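Local atomic coordinates of protein (alpha-2u-globulin) (Rattus norvegicus, PDB entry 2A2U), a protein that probably carries small hydrophobic ligands in the cavity of its lipocalin barrel, and also forms a complex with a hyaline droplet inducer. Residues Leu29-Leu34 / Ile64-Asn69; Ser40-Ser45 / Asp165-Leu170; Thr132-Val137 / Glu158-Thr163. All blocks are in the same frame, centred on the assembly; numbering follows the deposited sequence.

Contact 1 (Leu29-Leu34 / Ile64-Asn69)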
loop_
_atom_site.group_PDB
_atom_site.type_symbol
_atom_site.label_atom_id
_atom_site.label_comp_id
_atom_site.label_asym_id
_atom_site.label_seq_id
_atom_site.Cartn_x
_atom_site.Cartn_y
_atom_site.Cartn_z
ATOM N N LEU A 29 11.061 -21.170 -15.296
ATOM C CA LEU A 29 11.282 -19.771 -15.596
ATOM C C LEU A 29 12.389 -19.150 -14.738
ATOM O O LEU A 29 12.680 -19.615 -13.647
ATOM C CB LEU A 29 9.984 -19.006 -15.367
ATOM C CG LEU A 29 10.082 -17.517 -15.676
ATOM C CD1 LEU A 29 9.936 -17.307 -17.166
ATOM C CD2 LEU A 29 9.030 -16.752 -14.927
ATOM N N ASP A 30 13.000 -18.098 -15.264
ATOM C CA ASP A 30 14.051 -17.343 -14.604
ATOM C C ASP A 30 13.547 -15.902 -14.681
ATOM O O ASP A 30 13.942 -15.135 -15.557
ATOM C CB ASP A 30 15.377 -17.492 -15.357
ATOM C CG ASP A 30 16.529 -16.780 -14.659
ATOM O OD1 ASP A 30 16.325 -16.216 -13.563
ATOM O OD2 ASP A 30 17.651 -16.773 -15.200
ATOM N N VAL A 31 12.648 -15.563 -13.759
ATOM C CA VAL A 31 12.017 -14.247 -13.692
ATOM C C VAL A 31 12.990 -13.072 -13.706
ATOM O O VAL A 31 12.640 -11.979 -14.137
ATOM C CB VAL A 31 11.067 -14.150 -12.465
ATOM C CG1 VAL A 31 11.853 -14.046 -11.183
ATOM C CG2 VAL A 31 10.133 -12.972 -12.607
ATOM N N ALA A 32 14.221 -13.313 -13.275
ATOM C CA ALA A 32 15.245 -12.276 -13.252
ATOM C C ALA A 32 15.482 -11.690 -14.638
ATOM O O ALA A 32 15.775 -10.507 -14.773
ATOM C CB ALA A 32 16.535 -12.834 -12.713
ATOM N N LYS A 33 15.348 -12.522 -15.666
ATOM C CA LYS A 33 15.560 -12.088 -17.041
ATOM C C LYS A 33 14.422 -11.282 -17.641
ATOM O O LYS A 33 14.528 -10.812 -18.772
ATOM C CB LYS A 33 15.843 -13.288 -17.925
ATOM C CG LYS A 33 17.147 -13.960 -17.629
ATOM C CD LYS A 33 17.276 -15.185 -18.480
ATOM C CE LYS A 33 18.601 -15.863 -18.257
ATOM N NZ LYS A 33 18.651 -17.156 -18.998
ATOM N N LEU A 34 13.322 -11.154 -16.907
ATOM C CA LEU A 34 12.166 -10.394 -17.374
ATOM C C LEU A 34 12.355 -8.904 -17.117
ATOM O O LEU A 34 11.566 -8.083 -17.572
ATOM C CB LEU A 34 10.901 -10.886 -16.676
ATOM C CG LEU A 34 10.481 -12.323 -16.970
ATOM C CD1 LEU A 34 9.307 -12.689 -16.102
ATOM C CD2 LEU A 34 10.111 -12.457 -18.439
ATOM N N ILE A 64 9.247 -3.544 -16.663
ATOM C CA ILE A 64 9.010 -4.514 -15.608
ATOM C C ILE A 64 10.265 -4.571 -14.740
ATOM O O ILE A 64 11.369 -4.739 -15.256
ATOM C CB ILE A 64 8.743 -5.931 -16.168
ATOM C CG1 ILE A 64 7.373 -5.985 -16.837
ATOM C CG2 ILE A 64 8.828 -6.973 -15.049
ATOM C CD1 ILE A 64 7.005 -7.350 -17.370
ATOM N N ASP A 65 10.094 -4.376 -13.435
ATOM C CA ASP A 65 11.198 -4.421 -12.482
ATOM C C ASP A 65 11.106 -5.691 -11.667
ATOM O O ASP A 65 10.032 -6.092 -11.253
ATOM C CB ASP A 65 11.153 -3.225 -11.534
ATOM C CG ASP A 65 11.572 -1.951 -12.196
ATOM O OD1 ASP A 65 12.716 -1.898 -12.683
ATOM O OD2 ASP A 65 10.772 -1.000 -12.218
ATOM N N VAL A 66 12.227 -6.351 -11.457
ATOM C CA VAL A 66 12.211 -7.568 -10.675
ATOM C C VAL A 66 12.708 -7.215 -9.269
ATOM O O VAL A 66 13.867 -6.862 -9.088
ATOM C CB VAL A 66 13.048 -8.659 -11.371
ATOM C CG1 VAL A 66 13.104 -9.901 -10.531
ATOM C CG2 VAL A 66 12.422 -8.996 -12.722
ATOM N N LEU A 67 11.798 -7.249 -8.296
ATOM C CA LEU A 67 12.096 -6.894 -6.908
ATOM C C LEU A 67 12.117 -8.110 -5.986
ATOM O O LEU A 67 12.073 -9.245 -6.456
ATOM C CB LEU A 67 11.036 -5.910 -6.421
ATOM C CG LEU A 67 10.642 -4.819 -7.422
ATOM C CD1 LEU A 67 9.382 -4.123 -6.976
ATOM C CD2 LEU A 67 11.780 -3.818 -7.597
ATOM N N GLU A 68 12.179 -7.879 -4.675
ATOM C CA GLU A 68 12.186 -8.982 -3.714
ATOM C C GLU A 68 10.823 -9.636 -3.545
ATOM O O GLU A 68 9.886 -9.016 -3.023
ATOM C CB GLU A 68 12.666 -8.515 -2.350
ATOM C CG GLU A 68 14.121 -8.201 -2.314
ATOM C CD GLU A 68 15.018 -9.386 -2.568
ATOM O OE1 GLU A 68 14.590 -10.538 -2.346
ATOM O OE2 GLU A 68 16.173 -9.157 -2.982
ATOM N N ASN A 69 10.725 -10.902 -3.949
ATOM C CA ASN A 69 9.472 -11.655 -3.845
ATOM C C ASN A 69 8.325 -10.965 -4.597
ATOM O O ASN A 69 7.156 -11.181 -4.286
ATOM C CB ASN A 69 9.059 -11.854 -2.371
ATOM C CG ASN A 69 10.118 -12.568 -1.543
ATOM O OD1 ASN A 69 10.545 -13.675 -1.871
ATOM N ND2 ASN A 69 10.518 -11.944 -0.438
#

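Contact 2 (Ser40-Ser45 / Asp165-Leu170)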
loop_
_atom_site.group_PDB
_atom_site.type_symbol
_atom_site.label_atom_id
_atom_site.label_comp_id
_atom_site.label_asym_id
_atom_site.label_seq_id
_atom_site.Cartn_x
_atom_site.Cartn_y
_atom_site.Cartn_z
ATOM N N SER A 40 3.131 -3.248 -24.889
ATOM C CA SER A 40 1.879 -3.978 -25.028
ATOM C C SER A 40 1.627 -4.226 -26.503
ATOM O O SER A 40 1.539 -3.282 -27.282
ATOM C CB SER A 40 0.724 -3.185 -24.420
ATOM O OG SER A 40 0.790 -3.240 -23.010
ATOM N N ILE A 41 1.515 -5.496 -26.877
ATOM C CA ILE A 41 1.295 -5.864 -28.265
ATOM C C ILE A 41 -0.141 -6.328 -28.538
ATOM O O ILE A 41 -0.825 -5.761 -29.391
ATOM C CB ILE A 41 2.306 -6.947 -28.713
ATOM C CG1 ILE A 41 3.731 -6.571 -28.273
ATOM C CG2 ILE A 41 2.239 -7.142 -30.216
ATOM C CD1 ILE A 41 4.221 -5.205 -28.747
ATOM N N VAL A 42 -0.597 -7.354 -27.821
ATOM C CA VAL A 42 -1.948 -7.889 -28.002
ATOM C C VAL A 42 -2.567 -8.238 -26.652
ATOM O O VAL A 42 -1.909 -8.829 -25.797
ATOM C CB VAL A 42 -1.929 -9.177 -28.868
ATOM C CG1 VAL A 42 -3.322 -9.721 -29.043
ATOM C CG2 VAL A 42 -1.308 -8.901 -30.216
ATOM N N VAL A 43 -3.815 -7.823 -26.449
ATOM C CA VAL A 43 -4.555 -8.121 -25.221
ATOM C C VAL A 43 -5.816 -8.862 -25.635
ATOM O O VAL A 43 -6.401 -8.561 -26.667
ATOM C CB VAL A 43 -4.963 -6.846 -24.432
ATOM C CG1 VAL A 43 -3.739 -6.081 -24.002
ATOM C CG2 VAL A 43 -5.857 -5.963 -25.268
ATOM N N ALA A 44 -6.242 -9.827 -24.833
ATOM C CA ALA A 44 -7.428 -10.592 -25.165
ATOM C C ALA A 44 -8.193 -10.965 -23.916
ATOM O O ALA A 44 -7.607 -11.434 -22.940
ATOM C CB ALA A 44 -7.035 -11.839 -25.913
ATOM N N SER A 45 -9.501 -10.736 -23.947
ATOM C CA SER A 45 -10.378 -11.065 -22.829
ATOM C C SER A 45 -11.771 -11.268 -23.367
ATOM O O SER A 45 -12.191 -10.531 -24.255
ATOM C CB SER A 45 -10.418 -9.928 -21.807
ATOM O OG SER A 45 -11.275 -10.256 -20.723
ATOM N N ASP A 165 -12.550 -13.034 -31.663
ATOM C CA ASP A 165 -13.221 -11.736 -31.765
ATOM C C ASP A 165 -12.861 -10.845 -30.567
ATOM O O ASP A 165 -13.068 -9.631 -30.602
ATOM C CB ASP A 165 -14.747 -11.934 -31.837
ATOM C CG ASP A 165 -15.506 -10.654 -32.191
ATOM O OD1 ASP A 165 -14.886 -9.597 -32.432
ATOM O OD2 ASP A 165 -16.749 -10.702 -32.247
ATOM N N ASN A 166 -12.306 -11.444 -29.515
ATOM C CA ASN A 166 -11.947 -10.687 -28.324
ATOM C C ASN A 166 -10.452 -10.479 -28.150
ATOM O O ASN A 166 -9.994 -10.027 -27.104
ATOM C CB ASN A 166 -12.572 -11.338 -27.101
ATOM C CG ASN A 166 -14.082 -11.341 -27.173
ATOM O OD1 ASN A 166 -14.695 -10.326 -27.493
ATOM N ND2 ASN A 166 -14.689 -12.493 -26.919
ATOM N N ILE A 167 -9.700 -10.809 -29.193
ATOM C CA ILE A 167 -8.255 -10.637 -29.197
ATOM C C ILE A 167 -7.998 -9.297 -29.879
ATOM O O ILE A 167 -8.358 -9.116 -31.031
ATOM C CB ILE A 167 -7.566 -11.766 -29.984
ATOM C CG1 ILE A 167 -8.018 -13.123 -29.444
ATOM C CG2 ILE A 167 -6.070 -11.679 -29.817
ATOM C CD1 ILE A 167 -7.351 -14.322 -30.111
ATOM N N ILE A 168 -7.428 -8.344 -29.154
ATOM C CA ILE A 168 -7.168 -7.016 -29.701
ATOM C C ILE A 168 -5.688 -6.709 -29.882
ATOM O O ILE A 168 -4.899 -6.888 -28.963
ATOM C CB ILE A 168 -7.802 -5.918 -28.820
ATOM C CG1 ILE A 168 -9.327 -6.078 -28.788
ATOM C CG2 ILE A 168 -7.422 -4.542 -29.342
ATOM C CD1 ILE A 168 -10.066 -5.043 -27.938
ATOM N N ASP A 169 -5.323 -6.278 -31.088
ATOM C CA ASP A 169 -3.944 -5.928 -31.422
ATOM C C ASP A 169 -3.763 -4.429 -31.165
ATOM O O ASP A 169 -4.227 -3.594 -31.947
ATOM C CB ASP A 169 -3.661 -6.270 -32.893
ATOM C CG ASP A 169 -2.198 -6.055 -33.292
ATOM O OD1 ASP A 169 -1.433 -5.425 -32.534
ATOM O OD2 ASP A 169 -1.807 -6.522 -34.381
ATOM N N LEU A 170 -3.064 -4.100 -30.081
ATOM C CA LEU A 170 -2.845 -2.712 -29.697
ATOM C C LEU A 170 -1.783 -1.978 -30.499
ATOM O O LEU A 170 -1.659 -0.760 -30.361
ATOM C CB LEU A 170 -2.489 -2.612 -28.215
ATOM C CG LEU A 170 -3.463 -3.125 -27.161
ATOM C CD1 LEU A 170 -2.857 -2.915 -25.793
ATOM C CD2 LEU A 170 -4.780 -2.393 -27.264
#

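Contact 3 (Thr132-Val137 / Glu158-Thr163)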
loop_
_atom_site.group_PDB
_atom_site.type_symbol
_atom_site.label_atom_id
_atom_site.label_comp_id
_atom_site.label_asym_id
_atom_site.label_seq_id
_atom_site.Cartn_x
_atom_site.Cartn_y
_atom_site.Cartn_z
ATOM N N THR A 132 -15.737 -12.925 -11.933
ATOM C CA THR A 132 -14.386 -13.182 -12.410
ATOM C C THR A 132 -14.327 -13.114 -13.931
ATOM O O THR A 132 -15.354 -13.125 -14.605
ATOM C CB THR A 132 -13.890 -14.583 -12.015
ATOM O OG1 THR A 132 -14.692 -15.574 -12.663
ATOM C CG2 THR A 132 -13.948 -14.785 -10.516
ATOM N N PHE A 133 -13.112 -13.010 -14.461
ATOM C CA PHE A 133 -12.885 -12.982 -15.900
ATOM C C PHE A 133 -11.419 -13.196 -16.206
ATOM O O PHE A 133 -10.553 -12.870 -15.399
ATOM C CB PHE A 133 -13.437 -11.702 -16.573
ATOM C CG PHE A 133 -12.611 -10.458 -16.355
ATOM C CD1 PHE A 133 -11.498 -10.190 -17.150
ATOM C CD2 PHE A 133 -12.971 -9.531 -15.385
ATOM C CE1 PHE A 133 -10.757 -9.020 -16.977
ATOM C CE2 PHE A 133 -12.239 -8.362 -15.205
ATOM C CZ PHE A 133 -11.132 -8.107 -16.001
ATOM N N GLN A 134 -11.161 -13.843 -17.335
ATOM C CA GLN A 134 -9.808 -14.117 -17.785
ATOM C C GLN A 134 -9.290 -12.977 -18.640
ATOM O O GLN A 134 -10.053 -12.281 -19.311
ATOM C CB GLN A 134 -9.766 -15.396 -18.609
ATOM C CG GLN A 134 -9.935 -16.661 -17.823
ATOM C CD GLN A 134 -9.643 -17.868 -18.674
ATOM O OE1 GLN A 134 -8.561 -17.984 -19.244
ATOM N NE2 GLN A 134 -10.614 -18.764 -18.795
ATOM N N LEU A 135 -7.974 -12.818 -18.627
ATOM C CA LEU A 135 -7.291 -11.800 -19.409
ATOM C C LEU A 135 -5.945 -12.372 -19.833
ATOM O O LEU A 135 -5.255 -12.974 -19.024
ATOM C CB LEU A 135 -7.043 -10.551 -18.576
ATOM C CG LEU A 135 -6.238 -9.520 -19.356
ATOM C CD1 LEU A 135 -7.129 -8.864 -20.376
ATOM C CD2 LEU A 135 -5.701 -8.483 -18.428
ATOM N N MET A 136 -5.585 -12.207 -21.100
ATOM C CA MET A 136 -4.305 -12.695 -21.590
ATOM C C MET A 136 -3.598 -11.605 -22.359
ATOM O O MET A 136 -4.205 -10.914 -23.162
ATOM C CB MET A 136 -4.482 -13.948 -22.438
ATOM C CG MET A 136 -4.542 -15.181 -21.590
ATOM S SD MET A 136 -4.715 -16.672 -22.511
ATOM C CE MET A 136 -3.100 -16.850 -23.177
ATOM N N VAL A 137 -2.322 -11.406 -22.067
ATOM C CA VAL A 137 -1.567 -10.369 -22.751
ATOM C C VAL A 137 -0.238 -10.853 -23.291
ATOM O O VAL A 137 0.381 -11.776 -22.745
ATOM C CB VAL A 137 -1.302 -9.155 -21.833
ATOM C CG1 VAL A 137 -2.585 -8.430 -21.536
ATOM C CG2 VAL A 137 -0.682 -9.610 -20.541
ATOM N N GLU A 158 -7.477 -19.022 -27.549
ATOM C CA GLU A 158 -8.551 -19.940 -27.889
ATOM C C GLU A 158 -8.507 -21.160 -26.985
ATOM O O GLU A 158 -9.545 -21.663 -26.561
ATOM C CB GLU A 158 -8.448 -20.364 -29.346
ATOM C CG GLU A 158 -8.459 -19.194 -30.304
ATOM C CD GLU A 158 -8.860 -19.602 -31.694
ATOM O OE1 GLU A 158 -8.442 -20.688 -32.154
ATOM O OE2 GLU A 158 -9.610 -18.838 -32.329
ATOM N N ALA A 159 -7.299 -21.607 -26.665
ATOM C CA ALA A 159 -7.111 -22.755 -25.791
ATOM C C ALA A 159 -7.562 -22.422 -24.363
ATOM O O ALA A 159 -7.579 -23.293 -23.491
ATOM C CB ALA A 159 -5.651 -23.178 -25.795
ATOM N N HIS A 160 -7.896 -21.154 -24.128
ATOM C CA HIS A 160 -8.346 -20.693 -22.821
ATOM C C HIS A 160 -9.736 -20.083 -22.898
ATOM O O HIS A 160 -10.086 -19.208 -22.110
ATOM C CB HIS A 160 -7.357 -19.685 -22.237
ATOM C CG HIS A 160 -6.061 -20.297 -21.822
ATOM N ND1 HIS A 160 -5.825 -20.719 -20.530
ATOM C CD2 HIS A 160 -4.946 -20.600 -22.524
ATOM C CE1 HIS A 160 -4.617 -21.257 -20.459
ATOM N NE2 HIS A 160 -4.067 -21.196 -21.660
ATOM N N GLY A 161 -10.510 -20.525 -23.879
ATOM C CA GLY A 161 -11.863 -20.034 -24.029
ATOM C C GLY A 161 -12.073 -18.639 -24.574
ATOM O O GLY A 161 -13.218 -18.219 -24.708
ATOM N N ILE A 162 -11.008 -17.903 -24.870
ATOM C CA ILE A 162 -11.181 -16.555 -25.411
ATOM C C ILE A 162 -11.248 -16.624 -26.933
ATOM O O ILE A 162 -10.340 -17.139 -27.576
ATOM C CB ILE A 162 -10.068 -15.600 -24.939
ATOM C CG1 ILE A 162 -10.045 -15.558 -23.406
ATOM C CG2 ILE A 162 -10.329 -14.197 -25.470
ATOM C CD1 ILE A 162 -8.718 -15.159 -22.819
ATOM N N THR A 163 -12.362 -16.152 -27.487
ATOM C CA THR A 163 -12.601 -16.173 -28.928
ATOM C C THR A 163 -11.746 -15.161 -29.689
ATOM O O THR A 163 -11.364 -14.126 -29.139
ATOM C CB THR A 163 -14.096 -15.909 -29.254
ATOM O OG1 THR A 163 -14.429 -14.555 -28.937
ATOM C CG2 THR A 163 -14.990 -16.818 -28.436
#

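Contact 1 (Leu29-Leu34 / Ile64-Asn69)
The flat groups that meet here are peptide carbonyls rather than rings, and branched aliphatic side chains approach their oxygen ends. CG2 of Val66 meets the carbonyl O of Val31 obliquely at 3.3 Å, and CG1 of the same side chain touches CA of Ala32 at 4.2 Å. With CG1 anti to the backbone N (chi1 177°), both methyls of Val66 are spread against the short helical turn of Val31-Leu34. Further along, Ile64 sets its CB 3.8 Å from the carbonyl O of Leu34. Side-chain contact proper is modest: CG1 of Val31 and CG1 of Val66 lie 4.4 Å apart, with no hydrogen bond between the segments. The two carbonyl oxygens that Val66 and Ile64 approach have other partners: Val31 O accepts Leu34 N at 3.0 Å inside the 3-10 turn, Leu34 O the indole NE1 of Trp38. That turn, just ahead of the Gly36-Xaa-Trp38 signature of lipocalins, is consistent with the N-terminal 3-10 element that closes one barrel end. Leu34 reaches Ile111 and Thr114 of strand 106-114, Val31 and Val66 share Leu71 of strand 70-78, and Ile64 touches Phe122 of strand 119-128.

Contact 2 (Ser40-Ser45 / Asp165-Leu170)
The last strand of the lipocalin fold, 167-169, is added here antiparallel to the first, 36-44, as is usual in this family after the long helix. Their axes come within 4.6 Å, and Val43 with Ile168 forms the central hydrogen-bonded pair. Ile168 N reaches Val43 O at 2.7 Å, and Val43 N returns to Ile168 O at 2.9 Å, both donors lying nearly along the C=O axis. The flanking bonds are less regular: Leu170 N meets Ile41 O at 2.9 Å but bends to 135° at the hydrogen, and Ser45 N reaches Asn166 O over a longer gap, each donor standing above the carbonyl plane. On one face CG1 of Val42, anti to its backbone N, touches CG2 of Ile167 at 3.5 Å, the two side chains crossing obliquely, while CB of Ala44 rests on CG1 of Ile167 at 3.9 Å. On the side of Val43, its CG1 meets CD1 of Leu170 at 3.7 Å, the two side chains crossing almost at right angles. Asp169 takes its polar partners from outside: OD1 bonds Thr171 OG1 and OD2 forms a salt bridge with Lys150. On its other edge strand 36-44 pairs with 131-140, where Ile41 and Val42 form a classic bulge opposite Leu138, and helix 147-158 covers the face of Val42, Ala44 and Ile167 through Phe153 and Cys157.

Contact 3 (Thr132-Val137 / Glu158-Thr163)
Two side chains of one strand, Gln134 and Met136, extend from the same face and meet His160 and Ile162 across their path. The anti chi2 of Met136 (-179°) carries SD out to the His160 ring, which it meets obliquely; the bend at chi3 turns only the terminal CE. SD lies 4.3 Å from the ring centroid, a sulfur-aromatic contact with the sulfur 33° off the ring normal, and the two side chains cross at about a right angle. Gln134, also extended beyond CG, presents its terminal amide nearly perpendicular to the ring, the planes 83° apart. Its OE1 touches CB of His160 at 3.6 Å, yet its polar bond goes to His123 NE2, on strand 119-128, whose ring also meets that of His160. CD1 of Ile162 makes a looser apolar contact, 4.3 Å from both SD of Met136 and CB of Gln134. Just before Ile162 the helix ends in a Schellman motif: Gly161, with positive phi, is its C-prime residue, Gly161 N bonds Glu158 O at 3.1 Å and Ile162 N pairs with Cys157 O. The arrangement is thus a Schellman helix end laid against the lipocalin barrel.

All three contacts draw on one curled antiparallel sheet. Contacts 2 and 3 are neighbours, with centres about 10 Å apart, and they join directly: Ala44 O probably accepts Met136 N at 2.8 Å, and Ser45 OG probably bonds Gln134 O at the same length. Contact 3 is nested in the chain loop that contact 2 closes. In space, the helix end packs on 131-140 and strand 167-169 pairs with 36-44, its neighbour in the sheet. Contact 1 lies on the opposite side of the chain's centre, its own centre about 24 Å from either of the others and its nearest atoms about 9 Å away; strand 60-67, beside 36-44, links it to contact 2. All three lie on the wall or end of the barrel, whose interior is the probable ligand site.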